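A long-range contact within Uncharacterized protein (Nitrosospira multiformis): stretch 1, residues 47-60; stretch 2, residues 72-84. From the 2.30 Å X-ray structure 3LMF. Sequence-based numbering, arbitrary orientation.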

# COMPACT_ATOMS: atom_id res chain seq x y z
N ARG A 47 -5.99 -15.53 -3.76
CA ARG A 47 -5.00 -15.05 -2.80
C ARG A 47 -3.70 -14.77 -3.53
O ARG A 47 -3.07 -13.73 -3.34
CB ARG A 47 -4.66 -16.09 -1.73
CG ARG A 47 -5.66 -16.32 -0.64
CD ARG A 47 -4.98 -16.99 0.54
NE ARG A 47 -5.95 -17.49 1.50
CZ ARG A 47 -6.51 -18.69 1.44
NH1 ARG A 47 -6.19 -19.53 0.47
NH2 ARG A 47 -7.42 -19.04 2.35
N LEU A 48 -3.28 -15.74 -4.33
CA LEU A 48 -2.03 -15.61 -5.07
C LEU A 48 -2.08 -14.37 -5.95
O LEU A 48 -1.13 -13.59 -6.01
CB LEU A 48 -1.79 -16.86 -5.93
CG LEU A 48 -0.37 -17.01 -6.49
CD1 LEU A 48 0.66 -16.83 -5.39
CD2 LEU A 48 -0.24 -18.39 -7.13
N MSE A 49 -3.21 -14.18 -6.63
CA MSE A 49 -3.38 -13.04 -7.50
C MSE A 49 -3.14 -11.73 -6.74
O MSE A 49 -2.40 -10.87 -7.20
CB MSE A 49 -4.79 -13.04 -8.07
CG MSE A 49 -4.88 -12.40 -9.42
SE MSE A 49 -4.06 -13.53 -10.77
CE MSE A 49 -5.15 -12.92 -12.24
N MSE A 50 -3.78 -11.60 -5.58
CA MSE A 50 -3.63 -10.40 -4.76
C MSE A 50 -2.23 -10.30 -4.17
O MSE A 50 -1.68 -9.20 -4.05
CB MSE A 50 -4.68 -10.39 -3.64
CG MSE A 50 -6.12 -10.27 -4.13
SE MSE A 50 -6.39 -8.72 -5.29
CE MSE A 50 -6.00 -7.33 -3.99
N ASN A 51 -1.66 -11.43 -3.79
CA ASN A 51 -0.31 -11.46 -3.22
C ASN A 51 0.66 -10.95 -4.27
O ASN A 51 1.52 -10.12 -3.99
CB ASN A 51 0.09 -12.88 -2.83
CG ASN A 51 -0.59 -13.36 -1.57
OD1 ASN A 51 -0.50 -14.54 -1.20
ND2 ASN A 51 -1.28 -12.46 -0.88
N CYS A 52 0.51 -11.46 -5.49
CA CYS A 52 1.37 -11.06 -6.58
C CYS A 52 1.27 -9.55 -6.83
O CYS A 52 2.29 -8.88 -6.99
CB CYS A 52 1.00 -11.82 -7.86
SG CYS A 52 2.11 -11.53 -9.25
N ALA A 53 0.05 -9.01 -6.84
CA ALA A 53 -0.11 -7.57 -7.05
C ALA A 53 0.58 -6.78 -5.93
O ALA A 53 1.23 -5.76 -6.18
CB ALA A 53 -1.59 -7.20 -7.12
N GLU A 54 0.43 -7.28 -4.71
CA GLU A 54 1.03 -6.67 -3.52
C GLU A 54 2.56 -6.65 -3.60
O GLU A 54 3.17 -5.59 -3.52
CB GLU A 54 0.61 -7.46 -2.28
CG GLU A 54 1.11 -6.89 -0.96
CD GLU A 54 0.40 -5.61 -0.58
OE1 GLU A 54 0.64 -5.10 0.54
OE2 GLU A 54 -0.40 -5.11 -1.40
N ILE A 55 3.17 -7.82 -3.76
CA ILE A 55 4.62 -7.90 -3.84
C ILE A 55 5.18 -7.07 -5.00
O ILE A 55 6.20 -6.40 -4.84
CB ILE A 55 5.12 -9.38 -3.94
CG1 ILE A 55 6.63 -9.45 -3.67
CG2 ILE A 55 4.87 -9.93 -5.33
CD1 ILE A 55 7.06 -8.88 -2.31
N CYS A 56 4.52 -7.08 -6.16
CA CYS A 56 5.02 -6.29 -7.29
C CYS A 56 4.99 -4.81 -6.95
O CYS A 56 5.90 -4.06 -7.30
CB CYS A 56 4.19 -6.55 -8.55
SG CYS A 56 4.48 -8.18 -9.29
N GLN A 57 3.93 -4.38 -6.26
CA GLN A 57 3.79 -2.98 -5.87
C GLN A 57 4.88 -2.60 -4.87
O GLN A 57 5.37 -1.48 -4.87
CB GLN A 57 2.40 -2.76 -5.26
CG GLN A 57 2.01 -1.31 -5.10
CD GLN A 57 0.52 -1.14 -4.81
OE1 GLN A 57 0.04 -0.03 -4.61
NE2 GLN A 57 -0.21 -2.25 -4.80
N THR A 58 5.25 -3.55 -4.02
CA THR A 58 6.30 -3.32 -3.03
C THR A 58 7.65 -3.18 -3.73
O THR A 58 8.42 -2.26 -3.46
CB THR A 58 6.32 -4.47 -1.99
OG1 THR A 58 5.07 -4.50 -1.30
CG2 THR A 58 7.45 -4.28 -0.98
N SER A 59 7.93 -4.09 -4.65
CA SER A 59 9.18 -4.06 -5.41
C SER A 59 9.27 -2.73 -6.17
O SER A 59 10.30 -2.07 -6.16
CB SER A 59 9.22 -5.22 -6.40
OG SER A 59 9.25 -6.46 -5.70
N LEU A 60 8.17 -2.35 -6.81
CA LEU A 60 8.11 -1.09 -7.54
C LEU A 60 8.46 0.06 -6.61
O LEU A 60 9.27 0.91 -6.94
CB LEU A 60 6.70 -0.88 -8.11
CG LEU A 60 6.42 0.47 -8.77
CD1 LEU A 60 7.38 0.69 -9.93
CD2 LEU A 60 4.98 0.52 -9.25
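Stretch 2 72-84: KVCGVCAEICDAC

Residues 72-84 form a helix that lies roughly antiparallel against helix 47-60, with a signed crossing angle of -151° and axes approaching to 9.2 Å. The CA register pairs Leu48 with Cys84, Cys52 with Ile80, Ile55 with Cys77 and Ser59 with Cys74, each 5.6 to 5.9 Å apart.

Ile80 (chi1 m, chi2 t) is the knob of the interface: it sits among Leu48, Asn51, Cys52 and Ile55, its CG2 3.7 Å from Cys52 CA and its CD1 3.8 Å from Ile55 CB. Ile55, with chi1 t and chi2 p, lies against the opposing backbone, CG1 being 3.6 Å from Cys77 CA, while its CD1 reaches Val76 CG1 at 4.3 Å. Leu48 adopts the common t, p rotamer, which brings CD2 to 3.6 Å from Cys84 CA.

Sulfurs gather along one flank of the contact. Cys56 and Cys81, both m, bring their SG atoms to 3.6 Å; Cys56 SG is also 3.6 Å from Cys77 SG, where Cys77 is t. These separations are far too long for disulfides. Met49 SE, in selenomethionine, meets Cys84 SG at 3.6 Å although the CA-to-CB bond of Met49 points away; chi1 t and chi2 p swing SE back to the partner.

No hydrogen bond crosses the interface. Ser59, in m, donates from OG to Ile55 O of its own helix (3.2 Å), so its hydroxyl can pack against Val73 CG1, 3.2 Å from OG.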

# COMPACT_ATOMS: atom_id res chain seq x y z
N LYS A 72 16.86 -7.96 -2.89
CA LYS A 72 16.26 -8.94 -2.00
C LYS A 72 14.73 -9.03 -2.23
O LYS A 72 14.18 -10.11 -2.41
CB LYS A 72 16.55 -8.56 -0.55
CG LYS A 72 16.32 -9.67 0.47
CD LYS A 72 17.41 -10.74 0.40
CE LYS A 72 17.05 -11.97 1.24
NZ LYS A 72 16.81 -11.67 2.69
N VAL A 73 14.07 -7.88 -2.22
CA VAL A 73 12.63 -7.82 -2.43
C VAL A 73 12.25 -8.39 -3.79
O VAL A 73 11.27 -9.13 -3.92
CB VAL A 73 12.12 -6.37 -2.34
CG1 VAL A 73 10.67 -6.30 -2.80
CG2 VAL A 73 12.25 -5.88 -0.91
N CYS A 74 13.04 -8.05 -4.80
CA CYS A 74 12.77 -8.54 -6.15
C CYS A 74 12.89 -10.06 -6.25
O CYS A 74 12.13 -10.69 -6.97
CB CYS A 74 13.72 -7.88 -7.16
SG CYS A 74 13.29 -6.18 -7.57
N GLY A 75 13.84 -10.63 -5.52
CA GLY A 75 14.02 -12.07 -5.54
C GLY A 75 12.76 -12.78 -5.06
O GLY A 75 12.36 -13.81 -5.61
N VAL A 76 12.13 -12.22 -4.04
CA VAL A 76 10.91 -12.79 -3.50
C VAL A 76 9.77 -12.55 -4.49
O VAL A 76 8.92 -13.42 -4.71
CB VAL A 76 10.56 -12.16 -2.15
CG1 VAL A 76 9.19 -12.61 -1.69
CG2 VAL A 76 11.62 -12.55 -1.13
N CYS A 77 9.77 -11.37 -5.10
CA CYS A 77 8.75 -11.03 -6.07
C CYS A 77 8.77 -11.99 -7.26
O CYS A 77 7.72 -12.39 -7.75
CB CYS A 77 8.93 -9.58 -6.54
SG CYS A 77 7.59 -8.94 -7.60
N ALA A 78 9.97 -12.36 -7.72
CA ALA A 78 10.08 -13.27 -8.87
C ALA A 78 9.45 -14.63 -8.55
O ALA A 78 8.78 -15.22 -9.38
CB ALA A 78 11.54 -13.46 -9.25
N GLU A 79 9.67 -15.10 -7.33
CA GLU A 79 9.14 -16.38 -6.90
C GLU A 79 7.61 -16.37 -6.92
O GLU A 79 6.98 -17.31 -7.41
CB GLU A 79 9.66 -16.71 -5.50
CG GLU A 79 9.58 -18.17 -5.13
CD GLU A 79 10.29 -18.46 -3.82
OE1 GLU A 79 11.47 -18.07 -3.69
OE2 GLU A 79 9.68 -19.08 -2.93
N ILE A 80 7.01 -15.31 -6.39
CA ILE A 80 5.55 -15.19 -6.34
C ILE A 80 4.96 -15.01 -7.74
O ILE A 80 3.89 -15.54 -8.03
CB ILE A 80 5.14 -14.00 -5.43
CG1 ILE A 80 5.62 -14.27 -4.01
CG2 ILE A 80 3.63 -13.80 -5.47
CD1 ILE A 80 5.53 -13.08 -3.08
N CYS A 81 5.66 -14.29 -8.60
CA CYS A 81 5.19 -14.08 -9.97
C CYS A 81 5.15 -15.41 -10.73
O CYS A 81 4.20 -15.67 -11.47
CB CYS A 81 6.10 -13.09 -10.71
SG CYS A 81 5.90 -11.33 -10.20
N ASP A 82 6.19 -16.24 -10.57
CA ASP A 82 6.24 -17.54 -11.24
C ASP A 82 5.07 -18.40 -10.80
O ASP A 82 4.44 -19.08 -11.61
CB ASP A 82 7.54 -18.29 -10.95
CG ASP A 82 8.70 -17.82 -11.81
OD1 ASP A 82 8.53 -17.66 -13.04
OD2 ASP A 82 9.80 -17.63 -11.24
N ALA A 83 4.80 -18.40 -9.50
CA ALA A 83 3.70 -19.21 -8.99
C ALA A 83 2.37 -18.67 -9.53
O ALA A 83 1.51 -19.44 -9.93
CB ALA A 83 3.70 -19.22 -7.46
N CYS A 84 2.21 -17.35 -9.56
CA CYS A 84 0.96 -16.77 -10.06
C CYS A 84 0.76 -17.09 -11.54
O CYS A 84 -0.35 -17.35 -11.98
CB CYS A 84 0.93 -15.25 -9.83
SG CYS A 84 -0.63 -14.44 -10.31